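Local coordinates for protein virulence factor (Pectobacterium carotovorum, PDB 2W3Y) that acts as a virulence factor of a Drosophila pathogen, an S-palmitoylated protein with a new fold that binds to lipid vesicles, at residues Tyr13-His18 and Asp248-Lys253; Phe30-Gly35 and Val73-Val78; Arg64-Arg69 and Lys242-Leu247. One frame throughout, in Å; residues are numbered along the deposited sequence.

Contact 1 of 3, residues Tyr13-His18 and Asp248-Lys253; sequences YFQNIH and DKYEGK
Phe14 meets Tyr250 with its CB rather than with its ring tip: this methylene sits over the centre of the phenol ring, 3.6 Å from the centroid and only 9° off the ring normal, a well-formed CH-pi contact. Chi1 (-83°) sets CG of Phe14 beside the backbone N; the ring beyond it turns an edge toward the face of the phenol, the centroids 5.6 Å apart and the planes inclined at 52°. Beyond Tyr250 the Phe14 side chain also touches Phe246, Val73 and Ala77 of helix 57-81, and Val97 and Leu101 of helix 91-105. On the opposite face of the phenol lies CG of the neighbouring Lys249, which leaves Tyr250 sandwiched between two aliphatic groups.

Gln15 works at the hydroxyl end of the same ring, its CB 3.3 Å from Tyr250 OH. Its chain, bent at chi2, meets the extended Lys249 at about a right angle, and Lys249 NZ donates a hydrogen bond to Gln15 OE1 from above the carbonyl plane; the modelled 2.5 Å is unusually short, and the exact length is doubtful. The same ammonium forms a salt bridge with Asp11, whose OD1 also hydrogen-bonds to Tyr250 OH; this carboxylate thus holds the polar ends of both Lys249 and Tyr250 to helix 9-18.

One turn beyond Phe14, His18 brings ND1 to 3.7 Å from Tyr250 CD1. These two rings meet rim to rim, neither lying over the other, while the imidazole also stacks with Phe30. Phe14, His18 and Tyr250 together form an aromatic cluster that fastens the N-terminal helix 9-18 to the last turn of helix 237-250, with polar bonds at its outer margin.

Contact 2 of 3, residues Phe30-Gly35 and Val73-Val78; sequences FDIVPG and VASAAV
Ser75 holds OG anti to its own backbone N (chi1 -176°), which presents the hydroxyl to the loop, and Val33 has CG2 beside its backbone N, where this methyl lies against the helix. Val33 N donates to Ser75 OG over 3.0 Å, with a nearly straight N-H...O angle of 161°. The hydroxyl has a second partner, Tyr44, whose OH hydrogen-bonds to both Ser75 OG and the carbonyl O of Val33, so that Tyr44 OH joins the serine hydroxyl to the carbonyl of the residue that donates to it. Ile32 CB comes within 3.4 Å of the same OG, adding apolar cover beside the bond.

Val33 CG2 reaches farther along the helix to Val78 CG1, at 3.8 Å, the two valines crossing at a slant. Earlier in the loop the partner is Ala76. Its small side chain lets the extended backbone come close: Asp31 O lies 3.4 Å from Ala76 CA in a CA-H...O contact, and Phe30 CB rests 3.7 Å from Ala76 CB. The CA atoms of Ile32 and Ala76 are just 4.3 Å apart. A water donates to Asp31 O and to Ala76 O, 2.7 Å from each, and so links the loop carbonyl to a carbonyl of the helix.

Trp94 of helix 91-105 packs on Ser75 and Val78. Immediately before the chain enters strands 36-37 and 40-49 of the mixed sheet, an irregular, extended loop thus lies across small residues near the C-terminal end of helix 57-81, held there by a serine hydroxyl and a bridging water.

Contact 3 of 3, residues Arg64-Arg69 and Lys242-Leu247; sequences RILMER and KVDNFL
Leu66 and Leu247 provide the apolar part of the contact, meeting at about a right angle with Leu66 CD2 3.8 Å from Leu247 CD1. The same Leu66 methyl lies 4.2 Å from Val243 CG1, one turn earlier on the second helix. Leu247 CD1 also borders Arg69 CB, while Phe70 and Val73 extend this apolar patch along helix 57-81.

Helices 57-81 and 237-250 run in broadly the same direction here, inclined at 44°; helix 57-81 packs on strands 166-179 and 214-228 of the mixed sheet, and helix 237-250 packs on helix 57-81. Their local axes approach no closer than 11.4 Å, a separation bridged by the leucine branches and the Arg69 chain.

Arg69 supplies the polar part. Its chain bends at chi3 (81°), where NE turns off; one face of the guanidinium covers Leu247 CB, which stands 3.9 Å from the centre of that plane. NH2 makes a salt bridge with Asp248 OD1. A water donates to Leu247 O at 2.6 Å and accepts a weak bond from Arg69 NE. Asp244 OD1, hydrogen-bonded to Tyr233 OH, lies 5.0 Å from Arg69 NH1, near enough for a probable mild electrostatic attraction.

The three contacts lie on the same side of the chain's centre, their centres about 10 Å (contacts 1 and 2), 12 Å (1 and 3) and 15 Å (2 and 3) apart. Contact 1 closes the longest loop of the three, and the other two are nested within it; contacts 2 and 3 alternate along the sequence. Helix 57-81 serves contacts 2 and 3, helix 237-250 contacts 1 and 3. Val73 touches Phe14, Phe246 and Leu247, and probable backbone hydrogen bonds join Phe30 to Glu251 and Lys253. Helix 9-18, the loop 30-35 and helix 237-250 thus all meet helix 57-81, uniting sequence-distant parts of the fold.

Contact 1 of 3, residues Tyr13-His18 and Asp248-Lys253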
# COMPACT_ATOMS: atom_id res chain seq x y z
N TYR A 13 20.67 -6.35 6.75
CA TYR A 13 20.29 -5.02 6.27
C TYR A 13 19.45 -4.28 7.31
O TYR A 13 19.72 -3.12 7.65
CB TYR A 13 19.53 -5.13 4.93
CG TYR A 13 19.11 -3.78 4.38
CD1 TYR A 13 20.02 -2.98 3.68
CD2 TYR A 13 17.81 -3.29 4.59
CE1 TYR A 13 19.66 -1.73 3.20
CE2 TYR A 13 17.44 -2.05 4.10
CZ TYR A 13 18.36 -1.28 3.41
OH TYR A 13 17.99 -0.04 2.93
N PHE A 14 18.46 -4.99 7.84
CA PHE A 14 17.57 -4.44 8.86
C PHE A 14 18.23 -4.31 10.23
O PHE A 14 17.97 -3.33 10.94
CB PHE A 14 16.28 -5.28 8.92
CG PHE A 14 15.27 -4.88 7.87
CD1 PHE A 14 15.45 -5.23 6.53
CD2 PHE A 14 14.14 -4.14 8.22
CE1 PHE A 14 14.53 -4.83 5.54
CE2 PHE A 14 13.21 -3.75 7.25
CZ PHE A 14 13.40 -4.10 5.91
N GLN A 15 19.11 -5.25 10.58
CA GLN A 15 19.89 -5.16 11.83
C GLN A 15 20.70 -3.87 11.85
O GLN A 15 20.76 -3.19 12.88
CB GLN A 15 20.80 -6.40 12.03
CG GLN A 15 21.52 -6.47 13.40
CD GLN A 15 20.70 -7.15 14.52
OE1 GLN A 15 20.47 -8.35 14.49
NE2 GLN A 15 20.30 -6.37 15.51
N ASN A 16 21.27 -3.51 10.71
CA ASN A 16 22.08 -2.31 10.60
C ASN A 16 21.26 -1.02 10.72
O ASN A 16 21.69 -0.06 11.37
CB ASN A 16 22.89 -2.31 9.30
CG ASN A 16 23.73 -1.07 9.14
OD1 ASN A 16 23.52 -0.29 8.21
ND2 ASN A 16 24.67 -0.86 10.07
N ILE A 17 20.09 -1.01 10.09
CA ILE A 17 19.20 0.15 10.17
C ILE A 17 18.85 0.47 11.63
O ILE A 17 18.96 1.63 12.06
CB ILE A 17 17.93 -0.03 9.29
CG1 ILE A 17 18.29 0.15 7.81
CG2 ILE A 17 16.81 0.96 9.68
CD1 ILE A 17 17.20 -0.29 6.84
N HIS A 18 18.50 -0.55 12.39
CA HIS A 18 17.95 -0.34 13.73
C HIS A 18 18.99 -0.24 14.88
O HIS A 18 18.62 0.05 16.02
CB HIS A 18 16.84 -1.37 14.02
CG HIS A 18 15.56 -1.10 13.28
ND1 HIS A 18 15.00 -1.99 12.39
CD2 HIS A 18 14.73 -0.02 13.31
CE1 HIS A 18 13.88 -1.47 11.89
NE2 HIS A 18 13.70 -0.29 12.44
N ASP A 248 8.77 -10.93 13.48
CA ASP A 248 8.85 -10.76 14.94
C ASP A 248 9.99 -9.83 15.39
O ASP A 248 9.81 -9.02 16.30
CB ASP A 248 8.93 -12.14 15.63
CG ASP A 248 7.58 -12.82 15.75
OD1 ASP A 248 6.54 -12.13 15.57
OD2 ASP A 248 7.53 -14.04 16.04
N LYS A 249 11.14 -9.93 14.74
CA LYS A 249 12.31 -9.15 15.12
C LYS A 249 12.22 -7.64 14.78
O LYS A 249 12.70 -6.78 15.53
CB LYS A 249 13.57 -9.77 14.49
CG LYS A 249 14.89 -9.24 15.04
CD LYS A 249 16.09 -10.04 14.53
CE LYS A 249 17.41 -9.31 14.78
NZ LYS A 249 18.56 -9.95 14.03
N TYR A 250 11.59 -7.33 13.65
CA TYR A 250 11.63 -5.97 13.12
C TYR A 250 10.26 -5.30 13.10
O TYR A 250 10.07 -4.27 12.43
CB TYR A 250 12.28 -5.98 11.74
CG TYR A 250 13.74 -6.46 11.79
CD1 TYR A 250 14.71 -5.68 12.41
CD2 TYR A 250 14.11 -7.67 11.22
CE1 TYR A 250 16.04 -6.10 12.47
CE2 TYR A 250 15.45 -8.11 11.28
CZ TYR A 250 16.40 -7.32 11.91
OH TYR A 250 17.72 -7.71 11.98
N GLU A 251 9.33 -5.87 13.87
CA GLU A 251 7.92 -5.44 13.94
C GLU A 251 7.73 -3.93 14.12
O GLU A 251 8.27 -3.34 15.04
CB GLU A 251 7.19 -6.18 15.07
CG GLU A 251 5.67 -5.93 15.07
CD GLU A 251 4.93 -6.66 16.18
OE1 GLU A 251 3.85 -6.16 16.57
OE2 GLU A 251 5.42 -7.73 16.65
N GLY A 252 6.95 -3.31 13.24
CA GLY A 252 6.56 -1.92 13.42
C GLY A 252 5.23 -1.83 14.16
O GLY A 252 4.51 -2.81 14.25
N LYS A 253 4.92 -0.66 14.70
CA LYS A 253 3.59 -0.36 15.22
C LYS A 253 2.52 -0.69 14.17
O LYS A 253 2.76 -0.56 12.98
CB LYS A 253 3.49 1.12 15.59
CG LYS A 253 3.61 1.43 17.07
CD LYS A 253 5.03 1.41 17.55
CE LYS A 253 5.09 1.89 19.00
NZ LYS A 253 6.31 1.43 19.69

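Contact 2 of 3, residues Phe30-Gly35 and Val73-Val78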
# COMPACT_ATOMS: atom_id res chain seq x y z
N PHE A 30 8.94 -0.84 16.71
CA PHE A 30 9.53 0.34 16.07
C PHE A 30 8.48 1.32 15.54
O PHE A 30 7.49 0.91 14.95
CB PHE A 30 10.52 -0.08 15.00
CG PHE A 30 11.63 -0.95 15.54
CD1 PHE A 30 12.60 -0.41 16.39
CD2 PHE A 30 11.70 -2.30 15.21
CE1 PHE A 30 13.64 -1.21 16.91
CE2 PHE A 30 12.74 -3.11 15.71
CZ PHE A 30 13.70 -2.57 16.57
N ASP A 31 8.69 2.61 15.79
CA ASP A 31 7.82 3.67 15.27
C ASP A 31 7.74 3.62 13.74
O ASP A 31 8.73 3.31 13.08
CB ASP A 31 8.34 5.05 15.70
CG ASP A 31 8.19 5.29 17.19
OD1 ASP A 31 7.37 4.60 17.83
OD2 ASP A 31 8.91 6.18 17.72
N ILE A 32 6.56 3.90 13.19
CA ILE A 32 6.38 3.95 11.74
C ILE A 32 6.26 5.38 11.27
O ILE A 32 6.12 6.30 12.09
CB ILE A 32 5.19 3.06 11.24
CG1 ILE A 32 3.84 3.61 11.72
CG2 ILE A 32 5.45 1.58 11.63
CD1 ILE A 32 2.61 3.01 11.01
N VAL A 33 6.34 5.59 9.96
CA VAL A 33 6.25 6.91 9.41
C VAL A 33 4.81 7.41 9.59
O VAL A 33 3.87 6.71 9.21
CB VAL A 33 6.68 6.93 7.93
CG1 VAL A 33 6.38 8.30 7.28
CG2 VAL A 33 8.18 6.52 7.80
N PRO A 34 4.64 8.58 10.22
CA PRO A 34 3.28 9.10 10.47
C PRO A 34 2.48 9.29 9.18
O PRO A 34 3.01 9.79 8.18
CB PRO A 34 3.55 10.45 11.17
CG PRO A 34 4.90 10.24 11.82
CD PRO A 34 5.67 9.47 10.79
N GLY A 35 1.22 8.88 9.22
CA GLY A 35 0.38 8.85 8.02
C GLY A 35 0.12 10.21 7.42
O GLY A 35 0.01 10.34 6.21
N VAL A 73 6.79 -3.17 8.89
CA VAL A 73 8.27 -3.41 8.89
C VAL A 73 9.00 -2.45 7.93
O VAL A 73 9.99 -1.83 8.31
CB VAL A 73 8.63 -4.90 8.61
CG1 VAL A 73 10.12 -5.08 8.26
CG2 VAL A 73 8.28 -5.75 9.80
N ALA A 74 8.49 -2.31 6.70
CA ALA A 74 9.12 -1.42 5.73
C ALA A 74 9.07 0.04 6.22
O ALA A 74 10.08 0.77 6.20
CB ALA A 74 8.48 -1.57 4.36
N SER A 75 7.90 0.45 6.70
CA SER A 75 7.69 1.80 7.21
C SER A 75 8.60 2.16 8.39
O SER A 75 9.09 3.29 8.47
CB SER A 75 6.23 2.02 7.61
OG SER A 75 6.06 3.37 8.00
N ALA A 76 8.79 1.21 9.31
CA ALA A 76 9.66 1.41 10.48
C ALA A 76 11.15 1.57 10.13
O ALA A 76 11.83 2.44 10.71
CB ALA A 76 9.43 0.31 11.52
N ALA A 77 11.62 0.79 9.16
CA ALA A 77 12.98 0.93 8.59
C ALA A 77 13.21 2.30 7.96
O ALA A 77 14.24 2.94 8.21
CB ALA A 77 13.24 -0.18 7.56
N VAL A 78 12.24 2.76 7.18
CA VAL A 78 12.26 4.08 6.55
C VAL A 78 12.33 5.20 7.59
O VAL A 78 13.15 6.10 7.46
CB VAL A 78 11.03 4.32 5.63
CG1 VAL A 78 10.90 5.82 5.27
CG2 VAL A 78 11.13 3.47 4.38
O HOH W 1 11.45 3.33 13.26

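Contact 3 of 3, residues Arg64-Arg69 and Lys242-Leu247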
# COMPACT_ATOMS: atom_id res chain seq x y z
N ARG A 64 -3.55 -11.44 4.81
CA ARG A 64 -3.81 -10.05 5.16
C ARG A 64 -3.00 -9.62 6.37
O ARG A 64 -2.40 -8.54 6.35
CB ARG A 64 -5.32 -9.78 5.35
CG ARG A 64 -6.10 -9.86 4.04
CD ARG A 64 -7.57 -9.51 4.19
NE ARG A 64 -7.80 -8.26 4.93
CZ ARG A 64 -8.92 -7.55 4.86
NH1 ARG A 64 -9.91 -7.92 4.06
NH2 ARG A 64 -9.05 -6.45 5.58
N ILE A 65 -2.95 -10.46 7.41
CA ILE A 65 -2.13 -10.15 8.59
C ILE A 65 -0.65 -10.05 8.26
O ILE A 65 0.03 -9.11 8.69
CB ILE A 65 -2.30 -11.17 9.77
CG1 ILE A 65 -3.77 -11.33 10.19
CG2 ILE A 65 -1.41 -10.79 10.96
CD1 ILE A 65 -4.52 -10.07 10.42
N LEU A 66 -0.16 -11.02 7.49
CA LEU A 66 1.24 -11.00 7.04
C LEU A 66 1.63 -9.73 6.27
O LEU A 66 2.68 -9.13 6.53
CB LEU A 66 1.53 -12.23 6.18
CG LEU A 66 1.62 -13.58 6.89
CD1 LEU A 66 1.69 -14.72 5.85
CD2 LEU A 66 2.82 -13.64 7.86
N MET A 67 0.78 -9.33 5.33
CA MET A 67 1.10 -8.17 4.49
C MET A 67 1.09 -6.86 5.29
O MET A 67 1.97 -6.01 5.08
CB MET A 67 0.17 -8.10 3.27
CG MET A 67 0.45 -9.14 2.17
SD MET A 67 2.13 -9.18 1.45
CE MET A 67 3.04 -10.30 2.50
N GLU A 68 0.13 -6.69 6.22
CA GLU A 68 0.10 -5.50 7.09
C GLU A 68 1.38 -5.41 7.96
O GLU A 68 1.91 -4.32 8.22
CB GLU A 68 -1.16 -5.44 7.96
CG GLU A 68 -2.47 -5.29 7.15
CD GLU A 68 -3.67 -4.75 7.95
OE1 GLU A 68 -3.56 -4.49 9.18
OE2 GLU A 68 -4.74 -4.56 7.32
N ARG A 69 1.88 -6.57 8.38
CA ARG A 69 3.11 -6.65 9.14
C ARG A 69 4.34 -6.28 8.31
O ARG A 69 5.22 -5.56 8.80
CB ARG A 69 3.29 -8.04 9.76
CG ARG A 69 2.27 -8.33 10.88
CD ARG A 69 2.48 -9.72 11.46
NE ARG A 69 3.57 -9.70 12.43
CZ ARG A 69 4.10 -10.77 13.02
NH1 ARG A 69 3.65 -12.00 12.76
NH2 ARG A 69 5.09 -10.61 13.90
N LYS A 242 11.50 -18.51 8.71
CA LYS A 242 12.29 -17.30 8.46
C LYS A 242 11.41 -16.05 8.31
O LYS A 242 11.79 -14.99 8.79
CB LYS A 242 13.32 -17.45 7.31
CG LYS A 242 12.76 -17.54 5.89
CD LYS A 242 13.87 -17.26 4.86
CE LYS A 242 13.82 -15.82 4.33
NZ LYS A 242 15.14 -15.21 4.01
N VAL A 243 10.25 -16.21 7.68
CA VAL A 243 9.23 -15.16 7.59
C VAL A 243 8.83 -14.71 9.00
O VAL A 243 9.01 -13.55 9.34
CB VAL A 243 7.98 -15.62 6.77
CG1 VAL A 243 6.83 -14.61 6.87
CG2 VAL A 243 8.36 -15.86 5.29
N ASP A 244 8.33 -15.65 9.81
CA ASP A 244 7.82 -15.36 11.16
C ASP A 244 8.86 -14.74 12.09
O ASP A 244 8.54 -13.79 12.81
CB ASP A 244 7.22 -16.61 11.81
CG ASP A 244 5.88 -17.00 11.20
OD1 ASP A 244 5.26 -16.15 10.51
OD2 ASP A 244 5.45 -18.16 11.40
N ASN A 245 10.10 -15.26 12.05
CA ASN A 245 11.19 -14.74 12.87
C ASN A 245 11.58 -13.32 12.47
O ASN A 245 11.80 -12.46 13.32
CB ASN A 245 12.43 -15.65 12.81
CG ASN A 245 12.26 -16.97 13.59
OD1 ASN A 245 11.49 -17.05 14.55
ND2 ASN A 245 12.99 -17.99 13.18
N PHE A 246 11.69 -13.09 11.17
CA PHE A 246 12.03 -11.77 10.64
C PHE A 246 10.96 -10.74 11.03
O PHE A 246 11.27 -9.66 11.55
CB PHE A 246 12.17 -11.84 9.12
CG PHE A 246 12.40 -10.51 8.46
CD1 PHE A 246 13.68 -10.00 8.32
CD2 PHE A 246 11.32 -9.78 7.96
CE1 PHE A 246 13.91 -8.77 7.71
CE2 PHE A 246 11.53 -8.54 7.35
CZ PHE A 246 12.83 -8.03 7.24
N LEU A 247 9.70 -11.08 10.78
CA LEU A 247 8.57 -10.22 11.15
C LEU A 247 8.51 -9.91 12.66
O LEU A 247 8.27 -8.77 13.06
CB LEU A 247 7.25 -10.79 10.63
CG LEU A 247 7.00 -10.82 9.11
CD1 LEU A 247 5.59 -11.25 8.85
CD2 LEU A 247 7.28 -9.47 8.43
O HOH W 2 6.04 -7.76 12.21